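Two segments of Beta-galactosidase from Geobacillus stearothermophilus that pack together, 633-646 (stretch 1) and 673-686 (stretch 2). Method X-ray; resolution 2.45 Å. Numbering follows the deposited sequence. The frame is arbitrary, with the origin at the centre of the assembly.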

# COMPACT_ATOMS: atom_id res chain seq x y z
N ARG A 633 -24.99 -13.76 -35.50
CA ARG A 633 -24.80 -12.71 -36.48
C ARG A 633 -25.74 -12.97 -37.65
O ARG A 633 -26.07 -14.10 -37.94
CB ARG A 633 -23.35 -12.65 -36.93
CG ARG A 633 -22.45 -12.18 -35.80
CD ARG A 633 -21.01 -12.17 -36.17
NE ARG A 633 -20.72 -11.16 -37.18
CZ ARG A 633 -19.49 -10.89 -37.58
NH1 ARG A 633 -18.47 -11.56 -37.05
NH2 ARG A 633 -19.28 -9.96 -38.51
N GLN A 634 -26.20 -11.91 -38.29
CA GLN A 634 -27.26 -12.06 -39.26
C GLN A 634 -26.84 -11.59 -40.64
O GLN A 634 -26.38 -10.46 -40.81
CB GLN A 634 -28.50 -11.30 -38.79
CG GLN A 634 -28.85 -11.58 -37.34
CD GLN A 634 -30.27 -11.20 -36.98
OE1 GLN A 634 -30.52 -10.11 -36.48
NE2 GLN A 634 -31.20 -12.10 -37.23
N ALA A 635 -26.98 -12.48 -41.61
CA ALA A 635 -26.74 -12.17 -43.02
C ALA A 635 -28.08 -11.93 -43.72
O ALA A 635 -29.13 -12.22 -43.14
CB ALA A 635 -25.96 -13.30 -43.67
N PRO A 636 -28.06 -11.39 -44.95
CA PRO A 636 -29.35 -11.23 -45.64
C PRO A 636 -30.08 -12.55 -45.80
O PRO A 636 -31.27 -12.65 -45.51
CB PRO A 636 -28.95 -10.66 -47.00
CG PRO A 636 -27.63 -10.01 -46.78
CD PRO A 636 -26.95 -10.84 -45.74
N GLU A 637 -29.34 -13.57 -46.23
CA GLU A 637 -29.90 -14.88 -46.52
C GLU A 637 -30.02 -15.81 -45.31
O GLU A 637 -30.79 -16.77 -45.36
CB GLU A 637 -29.06 -15.56 -47.60
CG GLU A 637 -27.66 -16.00 -47.15
CD GLU A 637 -26.63 -14.88 -47.16
OE1 GLU A 637 -27.02 -13.70 -47.25
OE2 GLU A 637 -25.42 -15.18 -47.07
N CYS A 638 -29.27 -15.56 -44.24
CA CYS A 638 -29.29 -16.50 -43.11
C CYS A 638 -28.76 -15.98 -41.78
O CYS A 638 -28.06 -14.97 -41.70
CB CYS A 638 -28.51 -17.75 -43.48
SG CYS A 638 -26.75 -17.48 -43.60
N ASP A 639 -29.11 -16.72 -40.73
CA ASP A 639 -28.58 -16.47 -39.41
C ASP A 639 -27.39 -17.40 -39.14
O ASP A 639 -27.41 -18.57 -39.52
CB ASP A 639 -29.68 -16.65 -38.35
CG ASP A 639 -30.71 -15.52 -38.37
OD1 ASP A 639 -30.34 -14.36 -38.66
OD2 ASP A 639 -31.89 -15.80 -38.06
N TYR A 640 -26.35 -16.86 -38.52
CA TYR A 640 -25.23 -17.65 -38.02
C TYR A 640 -25.27 -17.62 -36.51
O TYR A 640 -25.13 -16.57 -35.90
CB TYR A 640 -23.89 -17.13 -38.51
CG TYR A 640 -23.69 -17.17 -39.99
CD1 TYR A 640 -23.74 -16.01 -40.75
CD2 TYR A 640 -23.45 -18.37 -40.65
CE1 TYR A 640 -23.56 -16.04 -42.12
CE2 TYR A 640 -23.26 -18.41 -42.01
CZ TYR A 640 -23.31 -17.25 -42.75
OH TYR A 640 -23.12 -17.28 -44.11
N VAL A 641 -25.43 -18.78 -35.91
CA VAL A 641 -25.68 -18.87 -34.49
C VAL A 641 -24.58 -19.65 -33.81
O VAL A 641 -24.19 -20.72 -34.24
CB VAL A 641 -27.05 -19.51 -34.25
CG1 VAL A 641 -27.38 -19.53 -32.77
CG2 VAL A 641 -28.12 -18.74 -35.03
N PHE A 642 -24.05 -19.09 -32.73
CA PHE A 642 -23.00 -19.72 -31.95
C PHE A 642 -23.58 -20.22 -30.63
O PHE A 642 -24.13 -19.43 -29.85
CB PHE A 642 -21.87 -18.73 -31.66
CG PHE A 642 -21.07 -18.33 -32.86
CD1 PHE A 642 -21.61 -17.50 -33.83
CD2 PHE A 642 -19.76 -18.75 -33.00
CE1 PHE A 642 -20.86 -17.12 -34.94
CE2 PHE A 642 -19.00 -18.38 -34.11
CZ PHE A 642 -19.55 -17.56 -35.08
N ILE A 643 -23.46 -21.52 -30.40
CA ILE A 643 -23.88 -22.13 -29.14
C ILE A 643 -22.64 -22.53 -28.35
O ILE A 643 -21.94 -23.48 -28.68
CB ILE A 643 -24.79 -23.34 -29.38
CG1 ILE A 643 -25.88 -22.99 -30.40
CG2 ILE A 643 -25.38 -23.81 -28.07
CD1 ILE A 643 -26.77 -24.17 -30.83
N MET A 644 -22.37 -21.78 -27.28
CA MET A 644 -21.09 -21.86 -26.58
C MET A 644 -21.22 -22.34 -25.13
O MET A 644 -21.92 -21.74 -24.32
CB MET A 644 -20.40 -20.48 -26.63
CG MET A 644 -20.21 -19.98 -28.05
SD MET A 644 -19.75 -18.24 -28.15
CE MET A 644 -21.25 -17.43 -27.60
N ASN A 645 -20.55 -23.43 -24.81
CA ASN A 645 -20.59 -23.95 -23.45
C ASN A 645 -19.49 -23.35 -22.59
O ASN A 645 -18.37 -23.84 -22.58
CB ASN A 645 -20.48 -25.48 -23.46
CG ASN A 645 -20.60 -26.08 -22.07
OD1 ASN A 645 -20.85 -25.38 -21.08
ND2 ASN A 645 -20.43 -27.40 -22.00
N PHE A 646 -19.81 -22.29 -21.85
CA PHE A 646 -18.84 -21.67 -20.96
C PHE A 646 -18.86 -22.31 -19.56
O PHE A 646 -18.75 -21.60 -18.56
CB PHE A 646 -19.07 -20.16 -20.88
CG PHE A 646 -18.52 -19.38 -22.06
CD1 PHE A 646 -17.14 -19.22 -22.22
CD2 PHE A 646 -19.38 -18.80 -22.99
CE1 PHE A 646 -16.63 -18.49 -23.31
CE2 PHE A 646 -18.87 -18.08 -24.07
CZ PHE A 646 -17.49 -17.93 -24.23
N MET A 673 -25.84 -32.74 -27.13
CA MET A 673 -24.95 -32.67 -25.97
C MET A 673 -23.69 -31.88 -26.31
O MET A 673 -23.11 -32.04 -27.38
CB MET A 673 -24.56 -34.07 -25.48
CG MET A 673 -25.68 -34.84 -24.79
SD MET A 673 -26.47 -33.99 -23.39
CE MET A 673 -25.06 -33.57 -22.38
N LEU A 674 -23.28 -31.02 -25.38
CA LEU A 674 -22.05 -30.26 -25.53
C LEU A 674 -21.06 -30.74 -24.48
O LEU A 674 -21.37 -30.74 -23.29
CB LEU A 674 -22.31 -28.76 -25.38
CG LEU A 674 -23.32 -28.12 -26.35
CD1 LEU A 674 -23.64 -26.68 -25.98
CD2 LEU A 674 -22.79 -28.17 -27.76
N ASP A 675 -19.88 -31.16 -24.91
CA ASP A 675 -18.80 -31.43 -23.97
C ASP A 675 -18.34 -30.11 -23.39
O ASP A 675 -18.69 -29.04 -23.92
CB ASP A 675 -17.63 -32.16 -24.63
CG ASP A 675 -18.04 -33.47 -25.26
OD1 ASP A 675 -18.69 -34.30 -24.57
OD2 ASP A 675 -17.73 -33.68 -26.45
N LYS A 676 -17.55 -30.17 -22.32
CA LYS A 676 -16.91 -28.99 -21.75
C LYS A 676 -16.30 -28.11 -22.85
O LYS A 676 -15.58 -28.60 -23.74
CB LYS A 676 -15.84 -29.39 -20.73
CG LYS A 676 -15.14 -28.22 -20.06
CD LYS A 676 -13.70 -28.53 -19.71
CE LYS A 676 -13.58 -29.70 -18.77
NZ LYS A 676 -12.18 -30.17 -18.65
N TYR A 677 -16.64 -26.83 -22.80
CA TYR A 677 -16.05 -25.79 -23.66
C TYR A 677 -16.39 -25.96 -25.14
O TYR A 677 -15.85 -25.26 -25.99
CB TYR A 677 -14.53 -25.74 -23.50
CG TYR A 677 -14.08 -25.30 -22.12
CD1 TYR A 677 -14.94 -24.64 -21.26
CD2 TYR A 677 -12.79 -25.55 -21.69
CE1 TYR A 677 -14.52 -24.24 -20.00
CE2 TYR A 677 -12.36 -25.17 -20.44
CZ TYR A 677 -13.23 -24.51 -19.59
OH TYR A 677 -12.78 -24.13 -18.35
N GLU A 678 -17.29 -26.89 -25.44
CA GLU A 678 -17.62 -27.13 -26.83
C GLU A 678 -18.44 -26.00 -27.40
O GLU A 678 -19.32 -25.46 -26.73
CB GLU A 678 -18.38 -28.44 -27.00
CG GLU A 678 -18.62 -28.77 -28.46
CD GLU A 678 -19.36 -30.05 -28.64
OE1 GLU A 678 -19.60 -30.74 -27.62
OE2 GLU A 678 -19.72 -30.36 -29.79
N VAL A 679 -18.13 -25.64 -28.64
CA VAL A 679 -18.92 -24.67 -29.35
C VAL A 679 -19.57 -25.36 -30.53
O VAL A 679 -19.00 -26.24 -31.15
CB VAL A 679 -18.08 -23.47 -29.86
CG1 VAL A 679 -18.98 -22.43 -30.51
CG2 VAL A 679 -17.27 -22.86 -28.72
N ARG A 680 -20.78 -24.96 -30.83
CA ARG A 680 -21.46 -25.40 -32.01
C ARG A 680 -21.70 -24.17 -32.86
O ARG A 680 -22.26 -23.19 -32.39
CB ARG A 680 -22.76 -26.08 -31.64
CG ARG A 680 -22.96 -27.38 -32.33
CD ARG A 680 -22.01 -28.47 -31.84
NE ARG A 680 -22.47 -29.73 -32.40
CZ ARG A 680 -22.19 -30.13 -33.63
NH1 ARG A 680 -21.39 -29.39 -34.39
NH2 ARG A 680 -22.67 -31.28 -34.09
N VAL A 681 -21.25 -24.19 -34.11
CA VAL A 681 -21.54 -23.06 -34.99
C VAL A 681 -22.52 -23.52 -36.04
O VAL A 681 -22.27 -24.48 -36.78
CB VAL A 681 -20.28 -22.50 -35.64
CG1 VAL A 681 -20.64 -21.31 -36.50
CG2 VAL A 681 -19.30 -22.07 -34.57
N VAL A 682 -23.63 -22.83 -36.10
CA VAL A 682 -24.80 -23.34 -36.77
C VAL A 682 -25.37 -22.32 -37.74
O VAL A 682 -25.22 -21.12 -37.55
CB VAL A 682 -25.82 -23.80 -35.70
CG1 VAL A 682 -27.14 -23.06 -35.78
CG2 VAL A 682 -26.00 -25.30 -35.78
N GLU A 683 -25.98 -22.80 -38.81
CA GLU A 683 -26.51 -21.90 -39.84
C GLU A 683 -28.00 -22.15 -40.02
O GLU A 683 -28.45 -23.29 -40.04
CB GLU A 683 -25.77 -22.10 -41.16
CG GLU A 683 -26.32 -21.31 -42.32
CD GLU A 683 -25.71 -21.72 -43.65
OE1 GLU A 683 -26.28 -21.37 -44.70
OE2 GLU A 683 -24.66 -22.40 -43.63
N LYS A 684 -28.76 -21.07 -40.13
CA LYS A 684 -30.20 -21.19 -40.30
C LYS A 684 -30.68 -20.31 -41.44
O LYS A 684 -30.59 -19.09 -41.37
CB LYS A 684 -30.93 -20.82 -39.00
CG LYS A 684 -32.42 -20.97 -39.12
CD LYS A 684 -33.06 -21.22 -37.78
CE LYS A 684 -34.57 -21.25 -37.92
NZ LYS A 684 -35.13 -19.90 -38.26
N ARG A 685 -31.19 -20.95 -42.50
CA ARG A 685 -31.62 -20.22 -43.69
C ARG A 685 -32.79 -19.30 -43.37
O ARG A 685 -33.69 -19.67 -42.62
CB ARG A 685 -31.99 -21.18 -44.81
CG ARG A 685 -32.25 -20.49 -46.14
CD ARG A 685 -30.98 -19.83 -46.64
NE ARG A 685 -29.89 -20.80 -46.74
CZ ARG A 685 -28.61 -20.49 -46.86
NH1 ARG A 685 -28.23 -19.21 -46.89
NH2 ARG A 685 -27.70 -21.44 -46.95
N ARG A 686 -32.76 -18.10 -43.94
CA ARG A 686 -33.81 -17.12 -43.68
C ARG A 686 -34.92 -17.23 -44.71
O ARG A 686 -36.08 -17.43 -44.35
CB ARG A 686 -33.24 -15.70 -43.68
CG ARG A 686 -34.27 -14.63 -43.38
CD ARG A 686 -33.68 -13.22 -43.46
NE ARG A 686 -32.33 -13.13 -42.91
CZ ARG A 686 -32.02 -13.25 -41.62
NH1 ARG A 686 -32.97 -13.48 -40.72
NH2 ARG A 686 -30.76 -13.14 -41.22
O HOH W 1 -34.23 -14.49 -37.70
O HOH W 2 -33.21 -17.73 -36.70

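Two antiparallel strands, 638-645 and 679-685, lie side by side and join the stretches. Their axes approach to 4.6 Å, and the contact buries 1095 Å² in all. Three residues have the most surface covered: Arg-686 at one end, Asn-645 at the other, and Ile-643 between them.

Stretch 1 covers 117 Å² of Arg-686. Arg-686 N donates to Glu-637 O at 2.8 Å. Its side chain is extended through chi1 and chi2, both t, and reaches the turn that precedes strand 638-645. There the guanidinium meets acceptors near its plane. Arg-686 NH2 donates to Ala-635 O at 2.7 Å, and Arg-686 NE donates to Pro-636 O at 2.8 Å. A weak bond also runs from Arg-686 NE to Ala-635 O, at 3.3 Å. Arginine suits this place because its several N-H groups can serve carbonyls and a carboxylate together. The carboxylate is that of Asp-639: Asp-639 OD1 forms a salt bridge with Arg-686 NH2 at 2.9 Å. Asp-639 is buried, and its charge is well met. Gln-634 NE2 also donates to Asp-639 OD1, at 2.8 Å. Asp-639 OD2 accepts from two waters. One water links it weakly to Arg-686 NH1, and the other links it to Lys-684 NZ.

Between the ends, the backbone supplies a regular ladder. Asp-639 N donates to Lys-684 O and Lys-684 N to Asp-639 O, each at 2.9 Å. Val-641 with Val-682 and Ile-643 with Arg-680 make the same two bonds. The alternate pairs have no such bonds, but from Tyr-640 with Glu-683 to Met-644 with Val-679 CA-H groups approach carbonyls. Tyr-640 CA, for example, lies 3.5 Å from Val-682 O.

Stretch 2 covers 86 Å² of Ile-643. Its side chain lies on the same sheet face as those of Val-641 and Val-682. Ile-643 CG2 packs against Leu-674 CD1 at 4.0 Å, so the branched side chain also reaches the segment before the turn. Val-641 CB meets Val-682 CG1 at 3.9 Å. Arg-680 shares this face, but the end of its side chain leads away.

The other face carries Tyr-640, Phe-642, Met-644, Val-679 and Val-681. Val-681 CG1 sits over one face of the Phe-642 ring, 4.2 Å from its centroid, in a CH-pi contact. Met-644 CG touches Val-679 CG1 at 3.7 Å. All five are buried, as suits their mainly apolar side chains. Within stretch 2, Arg-685 NH2 makes a salt bridge with Glu-683 OE1 at 2.7 Å.

Stretch 2 covers 102 Å² of Asn-645, whose CA-to-CB bond points toward it. Asn-645 N donates to Glu-678 O at 3.1 Å. With chi1 t, its side chain reaches the type II turn from Asp-675 to Glu-678, where Asn-645 ND2 donates to Asp-675 O at 3.1 Å. An amide suits this buried site because it can donate to a turn carbonyl without bringing in a charge. Asn-645 O also lies 3.2 Å from Tyr-677 CA, a CA-H contact.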